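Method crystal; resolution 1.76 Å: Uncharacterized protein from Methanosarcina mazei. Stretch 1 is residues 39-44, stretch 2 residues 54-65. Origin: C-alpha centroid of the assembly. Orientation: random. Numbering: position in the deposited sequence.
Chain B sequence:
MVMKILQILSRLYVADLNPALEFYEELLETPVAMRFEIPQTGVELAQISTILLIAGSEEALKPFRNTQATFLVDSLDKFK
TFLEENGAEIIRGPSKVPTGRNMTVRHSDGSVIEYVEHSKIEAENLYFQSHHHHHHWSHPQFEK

Stretch 1 (39-44) PQTGVE
Stretch 2 (54-65) IAGSEEALKPFR

Stretch 1 becomes extended at Val 43 and Glu 44, and Glu 44 pairs antiparallel with Ala 55 of the strand that opens stretch 2. Their CA atoms are 5.1 Å apart. Two hydrogen bonds close this pair: Glu 44 N to Ala 55 O and Ala 55 N to Glu 44 O, both 2.9 Å. The CB atoms of Glu 44 and Ala 55 lie on the same sheet face; the Glu 44 side chain (m, m) then leads away. Val 43 CA also approaches Ala 55 O, at 3.2 Å.

Past Gly 56 (phi/psi 166/178) the chain turns into a short helix. Ser 57 (chi1 p) caps it, Ser 57 OG accepting from Ala 60 N at 3.0 Å. Water 1 donates to Gly 42 O (2.6 Å; phi/psi 74/13) and accepts from Ser 57 N (2.9 Å), linking backbone atoms 4.5 Å apart. An ideal CB on Gly 56 would clash with Gly 42 O, at 2.7 Å; the bare CA leaves room for that carbonyl.

Val 43 (chi1 t) is the main bump. It fills a hollow lined by Ile 54, Ala 60 and Phe 64. Val 43 CG1 meets Ile 54 CG2 at 3.5 Å; Val 43 CG2 meets Phe 64 CE2 at 3.4 Å and Ala 60 CB at 4.1 Å. Val 43 CG1 lies over one face of the Phe 64 ring (chi1 m, chi2 -83°). Gln 40 (m, p) borders the ring edge, Gln 40 CG to Phe 64 CZ 3.4 Å.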

ATOM      1  N   PRO B  39      -1.957   5.537 -19.847  1.00 30.69           N
ATOM      2  CA  PRO B  39      -2.958   6.269 -20.631  1.00 32.87           C
ATOM      3  C   PRO B  39      -3.412   7.611 -20.052  1.00 34.54           C
ATOM      4  O   PRO B  39      -3.669   8.552 -20.805  1.00 36.12           O
ATOM      5  CB  PRO B  39      -4.104   5.265 -20.734  1.00 32.40           C
ATOM      6  CG  PRO B  39      -4.037   4.568 -19.415  1.00 33.29           C
ATOM      7  CD  PRO B  39      -2.546   4.325 -19.247  1.00 31.13           C
ATOM      8  N   GLN B  40      -3.513   7.706 -18.728  1.00 35.27           N
ATOM      9  CA  GLN B  40      -3.956   8.951 -18.095  1.00 35.94           C
ATOM     10  C   GLN B  40      -3.022  10.127 -18.355  1.00 37.06           C
ATOM     11  O   GLN B  40      -1.799   9.997 -18.282  1.00 38.38           O
ATOM     12  CB  GLN B  40      -4.102   8.781 -16.579  1.00 36.18           C
ATOM     13  CG  GLN B  40      -5.132   7.762 -16.121  1.00 36.81           C
ATOM     14  CD  GLN B  40      -4.666   6.335 -16.316  1.00 37.50           C
ATOM     15  OE1 GLN B  40      -3.467   6.062 -16.349  1.00 36.77           O
ATOM     16  NE2 GLN B  40      -5.614   5.412 -16.429  1.00 38.42           N
ATOM     17  N   THR B  41      -3.609  11.283 -18.643  1.00 36.51           N
ATOM     18  CA  THR B  41      -2.837  12.493 -18.890  1.00 36.96           C
ATOM     19  C   THR B  41      -2.745  13.295 -17.589  1.00 35.12           C
ATOM     20  O   THR B  41      -3.629  13.211 -16.736  1.00 35.13           O
ATOM     21  CB  THR B  41      -3.507  13.361 -19.981  1.00 38.75           C
ATOM     22  OG1 THR B  41      -2.741  14.553 -20.188  1.00 41.09           O
ATOM     23  CG2 THR B  41      -4.927  13.737 -19.568  1.00 39.38           C
ATOM     24  N   GLY B  42      -1.669  14.056 -17.430  1.00 33.59           N
ATOM     25  CA  GLY B  42      -1.512  14.853 -16.226  1.00 31.50           C
ATOM     26  C   GLY B  42      -1.150  14.048 -14.991  1.00 29.19           C
ATOM     27  O   GLY B  42      -1.226  14.544 -13.867  1.00 28.47           O
ATOM     28  N   VAL B  43      -0.761  12.795 -15.199  1.00 27.84           N
ATOM     29  CA  VAL B  43      -0.369  11.925 -14.098  1.00 24.84           C
ATOM     30  C   VAL B  43       0.862  11.141 -14.529  1.00 22.81           C
ATOM     31  O   VAL B  43       0.924  10.651 -15.656  1.00 20.98           O
ATOM     32  CB  VAL B  43      -1.499  10.936 -13.728  1.00 28.29           C
ATOM     33  CG1 VAL B  43      -1.028   9.986 -12.647  1.00 29.19           C
ATOM     34  CG2 VAL B  43      -2.721  11.703 -13.243  1.00 29.49           C
ATOM     35  N   GLU B  44       1.844  11.054 -13.637  1.00 19.73           N
ATOM     36  CA  GLU B  44       3.076  10.323 -13.913  1.00 19.97           C
ATOM     37  C   GLU B  44       3.170   9.176 -12.911  1.00 17.86           C
ATOM     38  O   GLU B  44       2.865   9.356 -11.729  1.00 18.15           O
ATOM     39  CB  GLU B  44       4.301  11.228 -13.748  1.00 22.54           C
ATOM     40  CG  GLU B  44       4.366  12.450 -14.671  1.00 26.78           C
ATOM     41  CD  GLU B  44       4.394  12.098 -16.148  1.00 28.79           C
ATOM     42  OE1 GLU B  44       4.980  11.055 -16.513  1.00 30.35           O
ATOM     43  OE2 GLU B  44       3.841  12.880 -16.953  1.00 32.18           O
ATOM     44  N   ILE B  54       2.527   8.051  -7.572  1.00 14.38           N
ATOM     45  CA  ILE B  54       1.627   8.651  -8.552  1.00 15.37           C
ATOM     46  C   ILE B  54       1.706  10.162  -8.353  1.00 15.25           C
ATOM     47  O   ILE B  54       1.378  10.663  -7.278  1.00 14.50           O
ATOM     48  CB  ILE B  54       0.187   8.159  -8.315  1.00 17.01           C
ATOM     49  CG1 ILE B  54       0.170   6.627  -8.344  1.00 19.82           C
ATOM     50  CG2 ILE B  54      -0.749   8.734  -9.373  1.00 17.96           C
ATOM     51  CD1 ILE B  54      -1.153   6.018  -7.957  1.00 21.10           C
ATOM     52  N   ALA B  55       2.151  10.882  -9.384  1.00 15.42           N
ATOM     53  CA  ALA B  55       2.311  12.329  -9.290  1.00 16.77           C
ATOM     54  C   ALA B  55       1.391  13.120 -10.207  1.00 16.50           C
ATOM     55  O   ALA B  55       1.110  12.712 -11.331  1.00 17.51           O
ATOM     56  CB  ALA B  55       3.766  12.705  -9.575  1.00 16.67           C
ATOM     57  N   GLY B  56       0.933  14.263  -9.709  1.00 19.23           N
ATOM     58  CA  GLY B  56       0.050  15.118 -10.480  1.00 21.85           C
ATOM     59  C   GLY B  56      -0.599  16.152  -9.579  1.00 22.79           C
ATOM     60  O   GLY B  56      -0.369  16.160  -8.369  1.00 22.94           O
ATOM     61  N   SER B  57      -1.410  17.028 -10.163  1.00 24.84           N
ATOM     62  CA  SER B  57      -2.088  18.061  -9.385  1.00 27.51           C
ATOM     63  C   SER B  57      -3.067  17.404  -8.424  1.00 28.26           C
ATOM     64  O   SER B  57      -3.508  16.278  -8.654  1.00 29.08           O
ATOM     65  CB  SER B  57      -2.854  19.005 -10.311  1.00 26.53           C
ATOM     66  OG  SER B  57      -3.873  18.302 -11.005  1.00 27.30           O
ATOM     67  N   GLU B  58      -3.417  18.109  -7.353  1.00 30.91           N
ATOM     68  CA  GLU B  58      -4.351  17.560  -6.380  1.00 33.12           C
ATOM     69  C   GLU B  58      -5.648  17.129  -7.054  1.00 33.13           C
ATOM     70  O   GLU B  58      -6.296  16.181  -6.615  1.00 33.69           O
ATOM     71  CB  GLU B  58      -4.643  18.585  -5.280  1.00 35.56           C
ATOM     72  CG  GLU B  58      -3.486  18.782  -4.305  1.00 40.30           C
ATOM     73  CD  GLU B  58      -3.184  17.533  -3.486  1.00 43.68           C
ATOM     74  OE1 GLU B  58      -2.944  16.461  -4.085  1.00 45.02           O
ATOM     75  OE2 GLU B  58      -3.182  17.623  -2.238  1.00 45.97           O
ATOM     76  N   GLU B  59      -6.015  17.815  -8.130  1.00 34.29           N
ATOM     77  CA  GLU B  59      -7.239  17.483  -8.851  1.00 34.82           C
ATOM     78  C   GLU B  59      -7.045  16.217  -9.681  1.00 33.44           C
ATOM     79  O   GLU B  59      -7.909  15.342  -9.707  1.00 34.33           O
ATOM     80  CB  GLU B  59      -7.652  18.637  -9.770  1.00 37.11           C
ATOM     81  CG  GLU B  59      -7.544  20.018  -9.138  1.00 40.54           C
ATOM     82  CD  GLU B  59      -6.107  20.510  -9.061  1.00 41.28           C
ATOM     83  OE1 GLU B  59      -5.469  20.635 -10.128  1.00 44.38           O
ATOM     84  OE2 GLU B  59      -5.615  20.773  -7.943  1.00 42.60           O
ATOM     85  N   ALA B  60      -5.907  16.123 -10.360  1.00 30.76           N
ATOM     86  CA  ALA B  60      -5.607  14.965 -11.193  1.00 29.60           C
ATOM     87  C   ALA B  60      -5.453  13.693 -10.356  1.00 27.31           C
ATOM     88  O   ALA B  60      -5.783  12.600 -10.810  1.00 28.51           O
ATOM     89  CB  ALA B  60      -4.332  15.219 -11.997  1.00 29.71           C
ATOM     90  N   LEU B  61      -4.957  13.851  -9.131  1.00 27.17           N
ATOM     91  CA  LEU B  61      -4.736  12.728  -8.221  1.00 25.66           C
ATOM     92  C   LEU B  61      -5.989  12.244  -7.500  1.00 26.38           C
ATOM     93  O   LEU B  61      -6.081  11.075  -7.120  1.00 23.45           O
ATOM     94  CB  LEU B  61      -3.697  13.110  -7.161  1.00 25.28           C
ATOM     95  CG  LEU B  61      -2.250  13.371  -7.581  1.00 26.24           C
ATOM     96  CD1 LEU B  61      -1.473  13.921  -6.398  1.00 25.21           C
ATOM     97  CD2 LEU B  61      -1.620  12.083  -8.087  1.00 26.37           C
ATOM     98  N   LYS B  62      -6.953  13.141  -7.310  1.00 26.35           N
ATOM     99  CA  LYS B  62      -8.178  12.801  -6.595  1.00 27.74           C
ATOM    100  C   LYS B  62      -8.768  11.421  -6.906  1.00 26.80           C
ATOM    101  O   LYS B  62      -8.934  10.601  -6.003  1.00 26.30           O
ATOM    102  CB  LYS B  62      -9.242  13.881  -6.817  1.00 30.90           C
ATOM    103  CG  LYS B  62     -10.434  13.753  -5.879  1.00 33.36           C
ATOM    104  CD  LYS B  62     -11.425  14.907  -6.019  1.00 35.91           C
ATOM    105  CE  LYS B  62     -12.200  14.846  -7.330  1.00 37.92           C
ATOM    106  NZ  LYS B  62     -13.320  15.838  -7.347  1.00 39.40           N
ATOM    107  N   PRO B  63      -9.088  11.143  -8.180  1.00 25.82           N
ATOM    108  CA  PRO B  63      -9.658   9.837  -8.523  1.00 25.29           C
ATOM    109  C   PRO B  63      -8.742   8.647  -8.230  1.00 25.08           C
ATOM    110  O   PRO B  63      -9.216   7.544  -7.952  1.00 24.72           O
ATOM    111  CB  PRO B  63      -9.973   9.981 -10.010  1.00 25.89           C
ATOM    112  CG  PRO B  63      -8.919  10.915 -10.481  1.00 27.82           C
ATOM    113  CD  PRO B  63      -8.893  11.958  -9.392  1.00 25.88           C
ATOM    114  N   PHE B  64      -7.433   8.871  -8.292  1.00 22.91           N
ATOM    115  CA  PHE B  64      -6.464   7.807  -8.032  1.00 21.68           C
ATOM    116  C   PHE B  64      -6.420   7.419  -6.561  1.00 20.63           C
ATOM    117  O   PHE B  64      -6.087   6.283  -6.217  1.00 20.31           O
ATOM    118  CB  PHE B  64      -5.073   8.246  -8.495  1.00 21.94           C
ATOM    119  CG  PHE B  64      -4.937   8.328  -9.987  1.00 23.77           C
ATOM    120  CD1 PHE B  64      -4.655   7.189 -10.734  1.00 26.94           C
ATOM    121  CD2 PHE B  64      -5.146   9.531 -10.650  1.00 25.44           C
ATOM    122  CE1 PHE B  64      -4.587   7.247 -12.127  1.00 29.16           C
ATOM    123  CE2 PHE B  64      -5.080   9.601 -12.040  1.00 26.79           C
ATOM    124  CZ  PHE B  64      -4.802   8.459 -12.780  1.00 28.73           C
ATOM    125  N   ARG B  65      -6.768   8.359  -5.691  1.00 19.73           N
ATOM    126  CA  ARG B  65      -6.746   8.101  -4.257  1.00 20.84           C
ATOM    127  C   ARG B  65      -7.826   7.142  -3.785  1.00 20.15           C
ATOM    128  O   ARG B  65      -7.765   6.641  -2.662  1.00 22.81           O
ATOM    129  CB  ARG B  65      -6.854   9.415  -3.479  1.00 22.55           C
ATOM    130  CG  ARG B  65      -5.581  10.240  -3.464  1.00 24.27           C
ATOM    131  CD  ARG B  65      -5.811  11.541  -2.715  1.00 27.36           C
ATOM    132  NE  ARG B  65      -4.582  12.299  -2.507  1.00 29.83           N
ATOM    133  CZ  ARG B  65      -3.635  11.966  -1.637  1.00 29.51           C
ATOM    134  NH1 ARG B  65      -3.767  10.881  -0.881  1.00 32.13           N
ATOM    135  NH2 ARG B  65      -2.557  12.725  -1.514  1.00 32.66           N
TER
HETATM  136  O   HOH W   1      -1.537  16.980 -13.062  1.00 26.60           O